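Local coordinates for YerB protein (Bacillus subtilis, PDB 2PSB) that is of unknown function but is a putative membrane-anchored lipoprotein of the DUF3048 family that interacts with the DNA helicase PcrA, at residues Gln25-Arg30 against Ile70-Met75; Arg31-Val36 against Ile99-Gly104; Asn39-Arg44 against Gly62-Phe67; Ser129-Ala134 against Ser143-Asp148. All coordinates share one frame; numbering follows the deposited sequence.

Overall arrangement
All four contacts belong to the N-terminal DUF3048 region of the chain. Strand 33-37 lies between strand 65-71, antiparallel to it, and strand 99-102, parallel to it. Contact 2 is the parallel pairing, whereas contacts 1 and 3 sit at the two ends of strand 65-71, their centres about 27 Å apart. Along the chain, contacts 1 and 2 interleave and contact 3 falls within the span of each; contact 4 follows as a separate hairpin, its centre about 12 Å from that of contact 2. His-103 joins these last two through Ser-143, and Tyr-147 of helix 147-157 reaches contact 1. The contacts thereby link early and late parts of this region.

Contact 1. Residues Gln25-Arg30 against Ile70-Met75; sequences QKVTER and IFQSQM
The carbonyl O of Gln-72 is gripped side-on by the guanidinium of Arg-30, with NE and NH2 of Arg-30 each 2.9 Å from Gln-72 O. The 3-10 turn 27-29, ahead of strand 33-37, thus docks on the loop that follows strand 65-71. A bend at chi3 (56°) turns NE of Arg-30 to that carbonyl, which lies close to the guanidinium plane. The Gln-72 side chain reaches back the other way. Its NE2 donates to Val-27 O at 2.7 Å, in a bent bond, and to Arg-30 O at 2.9 Å, nearly straight (174°). Both acceptors lie in the amide plane, which fixes the rotation of the group. Val-27 O also accepts from Arg-30 N, on the opposite face of its carbonyl plane. Met-75, present as selenomethionine, slides past Arg-30 in the opposite direction and lays CG over one face of the guanidinium, toward its rim; Tyr-147 of helix 147-157 touches both side chains. An alanine at Arg-30 would probably leave Gln-72 O without its two side-chain donors and Met-75 CG without the flat group beneath it. Beside these hydrogen bonds, Val-27 CG2 packs 3.6 Å from Ser-73 CA.

Contact 2. Residues Arg31-Val36 against Ile99-Gly104; sequences RPVAVV and IFVHHG
CG2 of Val-36 comes 3.7 Å from CZ of the Phe-100 ring, the closest side-chain approach between the neighbouring parallel strands 33-37 and 99-102. Four backbone bonds join the short segments, which run 20° apart: Ile-99 N to Pro-32 O just before the strand, Ala-34 N to Ile-99 O, Val-101 N to Ala-34 O (2.9 Å and nearly straight) and Val-36 N to Val-101 O. Phe-100 shares its face with Ala-34, and helix 87-94 covers that ring. On the other face Val-33, Val-35 and Val-101 pack less closely, with Val-33 CG1 4.0 Å from Val-101 CG2. The loose side is the far end: past His-102 the chain leaves its partner, and partly exposed His-103 turns to Ser-143. The start is buried and packed, the extended Arg-31 side chain crossing Ile-99 at about a right angle. Its polar end is bound to Asp-119 by a salt bridge and to the carbonyls of Asp-97 and Lys-160, while one guanidinium face rests on Ile-99 CG1, 3.9 Å from Arg-31 NH1.

Contact 3. Residues Asn39-Arg44 against Gly62-Phe67; sequences NHPKAR and GQITRF
Asn-39 and Thr-65 lie side by side, joined by a bond of 2.6 Å from Asn-39 ND2 to Thr-65 OG1, where the loop after strand 33-37 meets the start of strand 65-71. The hydroxyl lies in the amide plane and also bonds to Glu-57 of strand 54-59. Water adds two bridges: one molecule links Asn-39 N to Thr-65 O, and another donates to both Asn-39 O and Thr-65 OG1. Within the loop, Arg-44 NH2 donates to Asn-39 O at 2.9 Å, and Arg-44 NH1 makes a salt bridge with Asp-213. The second kind of interaction is stacking. With CG anti to the backbone N (chi1 -174°), the Asn-39 amide lies over the CZ end of the Phe-67 ring, the planes 30° apart, and CB makes a CH-pi contact 3.8 Å from the ring centroid. An alanine at Asn-39 would probably leave Thr-65 OG1 without its ND2 donor and Phe-67 without the amide stacked on it. The apolar part is small: Pro-41 and Ile-64 meet tip to tip, with Pro-41 CD 3.6 Å from Ile-64 CD1.

Contact 4. Residues Ser129-Ala134 against Ser143-Asp148; sequences SLFWRA and SYTSYD
Trp-132 lays one face of its indole over the backbone and CB of the opposite strand, with Tyr-144 CB 3.7 Å from Trp-132 CE2 and the backbone N of Thr-145 over the same face. The far end of the ring reaches the next residues, where Trp-132 CH2 is 3.2 Å from Thr-145 O and Ser-146 CB lies at the indole edge. The Tyr-144 ring is nearly parallel to the indole (planes at 21°) but slid well aside, and the two barely overlap. Ala-134 CB touches the Tyr-144 ring, 3.5 Å from Tyr-144 CE1.

Phe-131 is approached differently. Thr-145 CB sits over the centre of its ring in a CH-pi contact, 4.2 Å from the centroid, while Ser-143 OG comes in at the ring edge and bonds to His-103 ND1. Thr-145 OG1, anti to its backbone N, donates to Leu-130 O at 2.8 Å. Arg-133, held by Asp-127 in a salt bridge, turns a guanidinium face to Ser-143 CB.

Trp-132 and Tyr-144 form a hydrogen-bonded antiparallel pair, with Trp-132 N 2.7 Å from Tyr-144 O. Ser-146, the N-cap of helix 147-157, has its OG bonded to Tyr-149 N. Strand 78-79, which includes the phosphorylation site Thr-78 (unmodified here), flanks strand 143-146, the second strand of what is an antiparallel beta hairpin.

Contact 1. Residues Gln25-Arg30 against Ile70-Met75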
loop_
_atom_site.group_PDB
_atom_site.type_symbol
_atom_site.label_atom_id
_atom_site.label_comp_id
_atom_site.label_asym_id
_atom_site.label_seq_id
_atom_site.Cartn_x
_atom_site.Cartn_y
_atom_site.Cartn_z
ATOM N N GLN A 25 -6.205 22.024 -9.241
ATOM C CA GLN A 25 -6.453 21.513 -10.585
ATOM C C GLN A 25 -5.344 20.619 -11.144
ATOM O O GLN A 25 -5.621 19.569 -11.726
ATOM C CB GLN A 25 -6.683 22.684 -11.543
ATOM C CG GLN A 25 -7.765 22.452 -12.590
ATOM C CD GLN A 25 -7.566 21.165 -13.367
ATOM O OE1 GLN A 25 -6.457 20.858 -13.814
ATOM N NE2 GLN A 25 -8.645 20.407 -13.545
ATOM N N LYS A 26 -4.094 21.032 -10.965
ATOM C CA LYS A 26 -2.962 20.274 -11.494
ATOM C C LYS A 26 -2.827 18.840 -10.974
ATOM O O LYS A 26 -2.391 17.958 -11.711
ATOM C CB LYS A 26 -1.648 21.041 -11.258
ATOM C CG LYS A 26 -1.041 20.887 -9.875
ATOM C CD LYS A 26 -1.888 21.540 -8.806
ATOM C CE LYS A 26 -1.288 21.288 -7.437
ATOM N NZ LYS A 26 -1.219 19.830 -7.144
ATOM N N VAL A 27 -3.197 18.605 -9.719
ATOM C CA VAL A 27 -3.090 17.266 -9.154
ATOM C C VAL A 27 -4.074 16.336 -9.846
ATOM O O VAL A 27 -3.834 15.139 -9.966
ATOM C CB VAL A 27 -3.385 17.260 -7.639
ATOM C CG1 VAL A 27 -4.840 17.566 -7.391
ATOM C CG2 VAL A 27 -3.016 15.917 -7.041
ATOM N N THR A 28 -5.177 16.911 -10.309
ATOM C CA THR A 28 -6.228 16.176 -11.005
ATOM C C THR A 28 -5.702 15.366 -12.182
ATOM O O THR A 28 -6.344 14.411 -12.627
ATOM C CB THR A 28 -7.321 17.156 -11.503
ATOM O OG1 THR A 28 -8.152 17.531 -10.396
ATOM C CG2 THR A 28 -8.166 16.532 -12.600
ATOM N N GLU A 29 -4.537 15.740 -12.692
ATOM C CA GLU A 29 -3.971 15.018 -13.817
ATOM C C GLU A 29 -2.690 14.281 -13.479
ATOM O O GLU A 29 -2.109 13.626 -14.334
ATOM C CB GLU A 29 -3.737 15.977 -14.975
ATOM C CG GLU A 29 -5.019 16.428 -15.634
ATOM C CD GLU A 29 -4.814 17.642 -16.515
ATOM O OE1 GLU A 29 -4.711 18.764 -15.971
ATOM O OE2 GLU A 29 -4.739 17.469 -17.749
ATOM N N ARG A 30 -2.250 14.381 -12.229
ATOM C CA ARG A 30 -1.031 13.703 -11.818
ATOM C C ARG A 30 -1.249 12.193 -11.745
ATOM O O ARG A 30 -2.050 11.703 -10.946
ATOM C CB ARG A 30 -0.552 14.226 -10.470
ATOM C CG ARG A 30 0.844 13.764 -10.120
ATOM C CD ARG A 30 1.458 14.674 -9.070
ATOM N NE ARG A 30 0.618 14.741 -7.886
ATOM C CZ ARG A 30 0.772 15.632 -6.917
ATOM N NH1 ARG A 30 1.743 16.539 -6.995
ATOM N NH2 ARG A 30 -0.050 15.624 -5.877
ATOM N N ILE A 70 0.644 3.931 -2.649
ATOM C CA ILE A 70 0.143 4.616 -3.824
ATOM C C ILE A 70 -0.027 6.103 -3.559
ATOM O O ILE A 70 -0.831 6.511 -2.713
ATOM C CB ILE A 70 -1.201 3.986 -4.265
ATOM C CG1 ILE A 70 -0.999 2.478 -4.469
ATOM C CG2 ILE A 70 -1.739 4.671 -5.523
ATOM C CD1 ILE A 70 -2.208 1.775 -5.037
ATOM N N PHE A 71 0.760 6.895 -4.288
ATOM C CA PHE A 71 0.755 8.354 -4.191
ATOM C C PHE A 71 0.049 8.954 -5.400
ATOM O O PHE A 71 0.186 8.460 -6.522
ATOM C CB PHE A 71 2.180 8.911 -4.160
ATOM C CG PHE A 71 3.068 8.285 -3.129
ATOM C CD1 PHE A 71 3.669 7.052 -3.367
ATOM C CD2 PHE A 71 3.312 8.931 -1.924
ATOM C CE1 PHE A 71 4.503 6.482 -2.426
ATOM C CE2 PHE A 71 4.146 8.374 -0.976
ATOM C CZ PHE A 71 4.742 7.148 -1.220
ATOM N N GLN A 72 -0.699 10.025 -5.163
ATOM C CA GLN A 72 -1.417 10.721 -6.223
ATOM C C GLN A 72 -1.690 12.156 -5.794
ATOM O O GLN A 72 -1.265 13.089 -6.470
ATOM C CB GLN A 72 -2.730 10.008 -6.539
ATOM C CG GLN A 72 -3.424 10.463 -7.817
ATOM C CD GLN A 72 -3.953 11.888 -7.749
ATOM O OE1 GLN A 72 -4.595 12.283 -6.773
ATOM N NE2 GLN A 72 -3.708 12.660 -8.799
ATOM N N SER A 73 -2.381 12.335 -4.667
ATOM C CA SER A 73 -2.709 13.682 -4.180
ATOM C C SER A 73 -1.520 14.357 -3.522
ATOM O O SER A 73 -1.519 15.571 -3.323
ATOM C CB SER A 73 -3.840 13.640 -3.157
ATOM O OG SER A 73 -3.309 13.349 -1.875
ATOM N N GLN A 74 -0.530 13.557 -3.149
ATOM C CA GLN A 74 0.671 14.065 -2.499
ATOM C C GLN A 74 1.865 13.253 -2.943
ATOM O O GLN A 74 1.894 12.034 -2.770
ATOM C CB GLN A 74 0.575 13.960 -0.975
ATOM C CG GLN A 74 -0.394 14.907 -0.310
ATOM C CD GLN A 74 -0.254 14.873 1.199
ATOM O OE1 GLN A 74 -0.352 13.814 1.820
ATOM N NE2 GLN A 74 -0.016 16.034 1.798
HETATM N N MSE A 75 2.856 13.927 -3.513
HETATM C CA MSE A 75 4.056 13.248 -3.969
HETATM C C MSE A 75 5.109 13.368 -2.882
HETATM O O MSE A 75 5.238 14.412 -2.249
HETATM C CB MSE A 75 4.561 13.868 -5.273
HETATM C CG MSE A 75 3.708 13.547 -6.486
HETATM SE SE MSE A 75 3.502 11.640 -6.799
HETATM C CE MSE A 75 1.621 11.584 -7.197
#

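Contact 2. Residues Arg31-Val36 against Ile99-Gly104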
loop_
_atom_site.group_PDB
_atom_site.type_symbol
_atom_site.label_atom_id
_atom_site.label_comp_id
_atom_site.label_asym_id
_atom_site.label_seq_id
_atom_site.Cartn_x
_atom_site.Cartn_y
_atom_site.Cartn_z
ATOM N N ARG A 31 -0.543 11.466 -12.602
ATOM C CA ARG A 31 -0.649 10.015 -12.648
ATOM C C ARG A 31 -0.191 9.378 -11.339
ATOM O O ARG A 31 0.808 9.790 -10.753
ATOM C CB ARG A 31 0.200 9.474 -13.795
ATOM C CG ARG A 31 0.058 7.995 -14.001
ATOM C CD ARG A 31 0.817 7.543 -15.213
ATOM N NE ARG A 31 0.651 6.112 -15.443
ATOM C CZ ARG A 31 1.299 5.430 -16.375
ATOM N NH1 ARG A 31 2.159 6.055 -17.162
ATOM N NH2 ARG A 31 1.086 4.129 -16.520
ATOM N N PRO A 32 -0.926 8.360 -10.861
ATOM C CA PRO A 32 -0.560 7.681 -9.618
ATOM C C PRO A 32 0.807 7.008 -9.726
ATOM O O PRO A 32 1.185 6.511 -10.793
ATOM C CB PRO A 32 -1.681 6.650 -9.445
ATOM C CG PRO A 32 -2.855 7.314 -10.094
ATOM C CD PRO A 32 -2.229 7.875 -11.354
ATOM N N VAL A 33 1.544 7.018 -8.619
ATOM C CA VAL A 33 2.851 6.372 -8.527
ATOM C C VAL A 33 2.728 5.352 -7.387
ATOM O O VAL A 33 2.450 5.719 -6.244
ATOM C CB VAL A 33 3.979 7.404 -8.207
ATOM C CG1 VAL A 33 5.317 6.691 -8.017
ATOM C CG2 VAL A 33 4.107 8.410 -9.360
ATOM N N ALA A 34 2.901 4.075 -7.721
ATOM C CA ALA A 34 2.814 2.974 -6.755
ATOM C C ALA A 34 4.205 2.417 -6.456
ATOM O O ALA A 34 4.841 1.823 -7.321
ATOM C CB ALA A 34 1.920 1.854 -7.304
ATOM N N VAL A 35 4.664 2.593 -5.222
ATOM C CA VAL A 35 5.985 2.125 -4.831
ATOM C C VAL A 35 5.952 0.913 -3.898
ATOM O O VAL A 35 5.220 0.890 -2.902
ATOM C CB VAL A 35 6.782 3.246 -4.115
ATOM C CG1 VAL A 35 8.217 2.819 -3.929
ATOM C CG2 VAL A 35 6.684 4.554 -4.879
ATOM N N VAL A 36 6.745 -0.100 -4.226
ATOM C CA VAL A 36 6.834 -1.279 -3.369
ATOM C C VAL A 36 7.779 -0.895 -2.242
ATOM O O VAL A 36 8.956 -0.641 -2.474
ATOM C CB VAL A 36 7.423 -2.475 -4.090
ATOM C CG1 VAL A 36 7.767 -3.563 -3.074
ATOM C CG2 VAL A 36 6.425 -2.995 -5.113
ATOM N N ILE A 99 2.423 4.170 -12.234
ATOM C CA ILE A 99 3.802 3.923 -12.603
ATOM C C ILE A 99 4.270 3.041 -11.445
ATOM O O ILE A 99 4.198 3.441 -10.279
ATOM C CB ILE A 99 4.601 5.237 -12.634
ATOM C CG1 ILE A 99 4.201 6.041 -13.873
ATOM C CG2 ILE A 99 6.100 4.955 -12.597
ATOM C CD1 ILE A 99 4.646 7.495 -13.840
ATOM N N PHE A 100 4.720 1.834 -11.783
ATOM C CA PHE A 100 5.160 0.842 -10.812
ATOM C C PHE A 100 6.642 0.940 -10.472
ATOM O O PHE A 100 7.502 0.631 -11.295
ATOM C CB PHE A 100 4.849 -0.548 -11.359
ATOM C CG PHE A 100 4.961 -1.642 -10.345
ATOM C CD1 PHE A 100 4.085 -1.693 -9.256
ATOM C CD2 PHE A 100 5.910 -2.646 -10.491
ATOM C CE1 PHE A 100 4.149 -2.737 -8.326
ATOM C CE2 PHE A 100 5.982 -3.705 -9.560
ATOM C CZ PHE A 100 5.098 -3.747 -8.478
ATOM N N VAL A 101 6.938 1.361 -9.248
ATOM C CA VAL A 101 8.316 1.496 -8.819
ATOM C C VAL A 101 8.665 0.359 -7.867
ATOM O O VAL A 101 7.887 0.037 -6.964
ATOM C CB VAL A 101 8.541 2.846 -8.131
ATOM C CG1 VAL A 101 10.027 3.027 -7.798
ATOM C CG2 VAL A 101 8.061 3.956 -9.041
ATOM N N HIS A 102 9.825 -0.253 -8.085
ATOM C CA HIS A 102 10.261 -1.367 -7.256
ATOM C C HIS A 102 11.763 -1.587 -7.334
ATOM O O HIS A 102 12.508 -0.734 -7.818
ATOM C CB HIS A 102 9.553 -2.651 -7.687
ATOM C CG HIS A 102 9.852 -3.052 -9.097
ATOM N ND1 HIS A 102 9.558 -2.247 -10.175
ATOM C CD2 HIS A 102 10.428 -4.166 -9.604
ATOM C CE1 HIS A 102 9.941 -2.848 -11.289
ATOM N NE2 HIS A 102 10.472 -4.013 -10.970
ATOM N N HIS A 103 12.203 -2.743 -6.855
ATOM C CA HIS A 103 13.616 -3.075 -6.879
ATOM C C HIS A 103 13.777 -4.578 -6.730
ATOM O O HIS A 103 13.786 -5.116 -5.615
ATOM C CB HIS A 103 14.353 -2.347 -5.758
ATOM C CG HIS A 103 15.834 -2.263 -5.972
ATOM N ND1 HIS A 103 16.645 -1.422 -5.244
ATOM C CD2 HIS A 103 16.646 -2.897 -6.854
ATOM C CE1 HIS A 103 17.890 -1.534 -5.671
ATOM N NE2 HIS A 103 17.917 -2.422 -6.648
ATOM N N GLY A 104 13.915 -5.245 -7.871
ATOM C CA GLY A 104 14.039 -6.687 -7.881
ATOM C C GLY A 104 12.648 -7.230 -8.108
ATOM O O GLY A 104 11.687 -6.460 -8.194
#

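Contact 3. Residues Asn39-Arg44 against Gly62-Phe67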
loop_
_atom_site.group_PDB
_atom_site.type_symbol
_atom_site.label_atom_id
_atom_site.label_comp_id
_atom_site.label_asym_id
_atom_site.label_seq_id
_atom_site.Cartn_x
_atom_site.Cartn_y
_atom_site.Cartn_z
ATOM N N ASN A 39 9.086 -3.647 4.249
ATOM C CA ASN A 39 8.517 -3.586 5.590
ATOM C C ASN A 39 9.223 -4.571 6.523
ATOM O O ASN A 39 8.663 -5.024 7.527
ATOM C CB ASN A 39 7.011 -3.843 5.584
ATOM C CG ASN A 39 6.389 -3.640 6.957
ATOM O OD1 ASN A 39 6.668 -2.648 7.640
ATOM N ND2 ASN A 39 5.549 -4.574 7.369
ATOM N N HIS A 40 10.457 -4.912 6.172
ATOM C CA HIS A 40 11.258 -5.792 7.002
ATOM C C HIS A 40 11.624 -4.921 8.192
ATOM O O HIS A 40 11.891 -3.734 8.029
ATOM C CB HIS A 40 12.523 -6.236 6.265
ATOM C CG HIS A 40 13.446 -7.074 7.099
ATOM N ND1 HIS A 40 14.224 -6.548 8.109
ATOM C CD2 HIS A 40 13.700 -8.403 7.083
ATOM C CE1 HIS A 40 14.919 -7.515 8.678
ATOM N NE2 HIS A 40 14.619 -8.652 8.075
ATOM N N PRO A 41 11.644 -5.496 9.407
ATOM C CA PRO A 41 11.978 -4.733 10.615
ATOM C C PRO A 41 13.098 -3.698 10.448
ATOM O O PRO A 41 12.979 -2.570 10.929
ATOM C CB PRO A 41 12.330 -5.823 11.617
ATOM C CG PRO A 41 11.373 -6.930 11.241
ATOM C CD PRO A 41 11.453 -6.927 9.721
ATOM N N LYS A 42 14.172 -4.079 9.763
ATOM C CA LYS A 42 15.310 -3.183 9.548
ATOM C C LYS A 42 15.050 -2.004 8.613
ATOM O O LYS A 42 15.874 -1.096 8.513
ATOM C CB LYS A 42 16.516 -3.975 9.020
ATOM C CG LYS A 42 17.401 -4.617 10.099
ATOM C CD LYS A 42 17.973 -3.560 11.039
ATOM C CE LYS A 42 18.924 -4.150 12.081
ATOM N NZ LYS A 42 20.255 -4.498 11.504
ATOM N N ALA A 43 13.905 -2.007 7.940
ATOM C CA ALA A 43 13.572 -0.936 7.005
ATOM C C ALA A 43 12.732 0.174 7.640
ATOM O O ALA A 43 12.441 1.186 7.002
ATOM C CB ALA A 43 12.828 -1.516 5.802
ATOM N N ARG A 44 12.358 -0.017 8.901
ATOM C CA ARG A 44 11.518 0.942 9.624
ATOM C C ARG A 44 12.350 1.922 10.424
ATOM O O ARG A 44 13.361 1.548 11.003
ATOM C CB ARG A 44 10.585 0.175 10.556
ATOM C CG ARG A 44 9.908 -1.011 9.887
ATOM C CD ARG A 44 9.228 -1.909 10.909
ATOM N NE ARG A 44 8.704 -3.112 10.280
ATOM C CZ ARG A 44 8.298 -4.192 10.933
ATOM N NH1 ARG A 44 8.351 -4.235 12.259
ATOM N NH2 ARG A 44 7.837 -5.232 10.256
ATOM N N GLY A 62 8.505 -14.883 3.333
ATOM C CA GLY A 62 8.254 -15.655 4.538
ATOM C C GLY A 62 7.129 -15.091 5.379
ATOM O O GLY A 62 5.995 -14.979 4.913
ATOM N N GLN A 63 7.426 -14.736 6.623
ATOM C CA GLN A 63 6.399 -14.178 7.488
ATOM C C GLN A 63 6.524 -12.661 7.554
ATOM O O GLN A 63 5.980 -12.024 8.454
ATOM C CB GLN A 63 6.493 -14.769 8.901
ATOM C CG GLN A 63 5.142 -14.885 9.596
ATOM C CD GLN A 63 4.201 -15.853 8.887
ATOM O OE1 GLN A 63 2.983 -15.705 8.949
ATOM N NE2 GLN A 63 4.766 -16.851 8.214
ATOM N N ILE A 64 7.247 -12.086 6.600
ATOM C CA ILE A 64 7.429 -10.643 6.557
ATOM C C ILE A 64 6.472 -10.046 5.530
ATOM O O ILE A 64 6.276 -10.609 4.446
ATOM C CB ILE A 64 8.885 -10.273 6.185
ATOM C CG1 ILE A 64 9.834 -10.692 7.317
ATOM C CG2 ILE A 64 9.010 -8.764 5.913
ATOM C CD1 ILE A 64 9.744 -9.829 8.577
ATOM N N THR A 65 5.868 -8.915 5.884
ATOM C CA THR A 65 4.937 -8.240 4.992
ATOM C C THR A 65 5.644 -7.121 4.245
ATOM O O THR A 65 6.731 -6.689 4.623
ATOM C CB THR A 65 3.762 -7.615 5.745
ATOM O OG1 THR A 65 4.263 -6.694 6.709
ATOM C CG2 THR A 65 2.932 -8.673 6.430
ATOM N N ARG A 66 4.999 -6.647 3.190
ATOM C CA ARG A 66 5.561 -5.590 2.369
ATOM C C ARG A 66 4.434 -4.666 1.948
ATOM O O ARG A 66 3.288 -5.095 1.827
ATOM C CB ARG A 66 6.252 -6.202 1.145
ATOM C CG ARG A 66 6.908 -5.198 0.225
ATOM C CD ARG A 66 8.290 -5.681 -0.160
ATOM N NE ARG A 66 8.238 -7.014 -0.736
ATOM C CZ ARG A 66 9.232 -7.898 -0.669
ATOM N NH1 ARG A 66 9.095 -9.092 -1.232
ATOM N NH2 ARG A 66 10.349 -7.602 -0.024
ATOM N N PHE A 67 4.775 -3.409 1.702
ATOM C CA PHE A 67 3.804 -2.388 1.322
ATOM C C PHE A 67 3.830 -1.982 -0.147
ATOM O O PHE A 67 4.848 -2.112 -0.841
ATOM C CB PHE A 67 4.064 -1.093 2.100
ATOM C CG PHE A 67 4.113 -1.250 3.596
ATOM C CD1 PHE A 67 4.832 -0.336 4.364
ATOM C CD2 PHE A 67 3.451 -2.286 4.234
ATOM C CE1 PHE A 67 4.896 -0.453 5.753
ATOM C CE2 PHE A 67 3.508 -2.420 5.619
ATOM C CZ PHE A 67 4.233 -1.500 6.382
HETATM O O HOH W 1 9.139 -6.402 2.850
HETATM O O HOH W 2 6.671 -6.946 8.465
#

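Contact 4. Residues Ser129-Ala134 against Ser143-Asp148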
loop_
_atom_site.group_PDB
_atom_site.type_symbol
_atom_site.label_atom_id
_atom_site.label_comp_id
_atom_site.label_asym_id
_atom_site.label_seq_id
_atom_site.Cartn_x
_atom_site.Cartn_y
_atom_site.Cartn_z
ATOM N N SER A 129 21.952 5.759 -9.849
ATOM C CA SER A 129 21.567 7.050 -10.393
ATOM C C SER A 129 20.230 7.529 -9.842
ATOM O O SER A 129 20.191 8.286 -8.872
ATOM C CB SER A 129 21.534 7.004 -11.933
ATOM O OG SER A 129 20.827 5.885 -12.434
ATOM N N LEU A 130 19.138 7.079 -10.445
ATOM C CA LEU A 130 17.806 7.485 -10.009
ATOM C C LEU A 130 17.389 6.786 -8.706
ATOM O O LEU A 130 16.426 7.185 -8.059
ATOM C CB LEU A 130 16.807 7.234 -11.139
ATOM C CG LEU A 130 17.246 7.912 -12.446
ATOM C CD1 LEU A 130 16.152 7.798 -13.477
ATOM C CD2 LEU A 130 17.560 9.388 -12.198
ATOM N N PHE A 131 18.141 5.750 -8.337
ATOM C CA PHE A 131 17.953 5.002 -7.096
ATOM C C PHE A 131 19.276 5.190 -6.337
ATOM O O PHE A 131 20.351 5.098 -6.936
ATOM C CB PHE A 131 17.777 3.505 -7.376
ATOM C CG PHE A 131 16.345 3.042 -7.435
ATOM C CD1 PHE A 131 15.521 3.390 -8.507
ATOM C CD2 PHE A 131 15.829 2.222 -6.432
ATOM C CE1 PHE A 131 14.207 2.925 -8.577
ATOM C CE2 PHE A 131 14.516 1.754 -6.498
ATOM C CZ PHE A 131 13.706 2.106 -7.571
ATOM N N TRP A 132 19.217 5.464 -5.038
ATOM C CA TRP A 132 20.446 5.626 -4.275
ATOM C C TRP A 132 20.495 4.695 -3.071
ATOM O O TRP A 132 19.483 4.079 -2.705
ATOM C CB TRP A 132 20.630 7.087 -3.836
ATOM C CG TRP A 132 19.712 7.557 -2.738
ATOM C CD1 TRP A 132 19.901 7.428 -1.388
ATOM C CD2 TRP A 132 18.524 8.335 -2.901
ATOM N NE1 TRP A 132 18.910 8.090 -0.703
ATOM C CE2 TRP A 132 18.047 8.650 -1.609
ATOM C CE3 TRP A 132 17.810 8.788 -4.016
ATOM C CZ2 TRP A 132 16.896 9.414 -1.403
ATOM C CZ3 TRP A 132 16.671 9.540 -3.815
ATOM C CH2 TRP A 132 16.219 9.843 -2.516
ATOM N N ARG A 133 21.683 4.586 -2.480
ATOM C CA ARG A 133 21.926 3.731 -1.319
ATOM C C ARG A 133 22.178 4.561 -0.063
ATOM O O ARG A 133 23.112 5.353 -0.009
ATOM C CB ARG A 133 23.139 2.829 -1.572
ATOM C CG ARG A 133 22.835 1.379 -1.958
ATOM C CD ARG A 133 21.810 1.300 -3.046
ATOM N NE ARG A 133 21.777 0.030 -3.780
ATOM C CZ ARG A 133 21.421 -1.148 -3.277
ATOM N NH1 ARG A 133 21.065 -1.273 -2.000
ATOM N NH2 ARG A 133 21.378 -2.202 -4.079
ATOM N N ALA A 134 21.345 4.369 0.947
ATOM C CA ALA A 134 21.491 5.090 2.204
ATOM C C ALA A 134 22.700 4.556 2.986
ATOM O O ALA A 134 22.939 3.345 3.027
ATOM C CB ALA A 134 20.222 4.939 3.025
ATOM N N SER A 143 17.903 0.950 0.008
ATOM C CA SER A 143 17.599 1.426 -1.338
ATOM C C SER A 143 16.418 2.411 -1.452
ATOM O O SER A 143 15.265 2.051 -1.207
ATOM C CB SER A 143 17.364 0.205 -2.234
ATOM O OG SER A 143 16.917 0.595 -3.514
ATOM N N TYR A 144 16.721 3.652 -1.827
ATOM C CA TYR A 144 15.702 4.690 -1.975
ATOM C C TYR A 144 15.719 5.409 -3.328
ATOM O O TYR A 144 16.662 5.294 -4.107
ATOM C CB TYR A 144 15.882 5.790 -0.930
ATOM C CG TYR A 144 15.801 5.348 0.506
ATOM C CD1 TYR A 144 16.877 4.707 1.124
ATOM C CD2 TYR A 144 14.637 5.556 1.247
ATOM C CE1 TYR A 144 16.798 4.282 2.446
ATOM C CE2 TYR A 144 14.538 5.140 2.568
ATOM C CZ TYR A 144 15.622 4.498 3.163
ATOM O OH TYR A 144 15.525 4.062 4.460
ATOM N N THR A 145 14.646 6.157 -3.576
ATOM C CA THR A 145 14.522 7.002 -4.755
ATOM C C THR A 145 13.692 8.196 -4.307
ATOM O O THR A 145 13.429 8.347 -3.113
ATOM C CB THR A 145 13.827 6.324 -5.943
ATOM O OG1 THR A 145 13.840 7.225 -7.055
ATOM C CG2 THR A 145 12.387 5.974 -5.610
ATOM N N SER A 146 13.279 9.037 -5.251
ATOM C CA SER A 146 12.492 10.225 -4.932
ATOM C C SER A 146 11.537 10.516 -6.069
ATOM O O SER A 146 11.743 10.041 -7.179
ATOM C CB SER A 146 13.418 11.430 -4.727
ATOM O OG SER A 146 14.024 11.825 -5.953
ATOM N N TYR A 147 10.490 11.289 -5.803
ATOM C CA TYR A 147 9.545 11.614 -6.863
ATOM C C TYR A 147 10.272 12.336 -7.999
ATOM O O TYR A 147 9.975 12.129 -9.167
ATOM C CB TYR A 147 8.398 12.494 -6.345
ATOM C CG TYR A 147 7.409 12.855 -7.435
ATOM C CD1 TYR A 147 6.902 11.872 -8.280
ATOM C CD2 TYR A 147 6.973 14.172 -7.617
ATOM C CE1 TYR A 147 5.993 12.171 -9.282
ATOM C CE2 TYR A 147 6.045 14.492 -8.626
ATOM C CZ TYR A 147 5.561 13.477 -9.452
ATOM O OH TYR A 147 4.631 13.730 -10.440
ATOM N N ASP A 148 11.228 13.185 -7.649
ATOM C CA ASP A 148 11.992 13.910 -8.661
ATOM C C ASP A 148 12.755 12.920 -9.546
ATOM O O ASP A 148 12.766 13.056 -10.765
ATOM C CB ASP A 148 12.980 14.878 -7.998
ATOM C CG ASP A 148 13.569 15.870 -8.982
ATOM O OD1 ASP A 148 12.835 16.786 -9.416
ATOM O OD2 ASP A 148 14.761 15.733 -9.336
#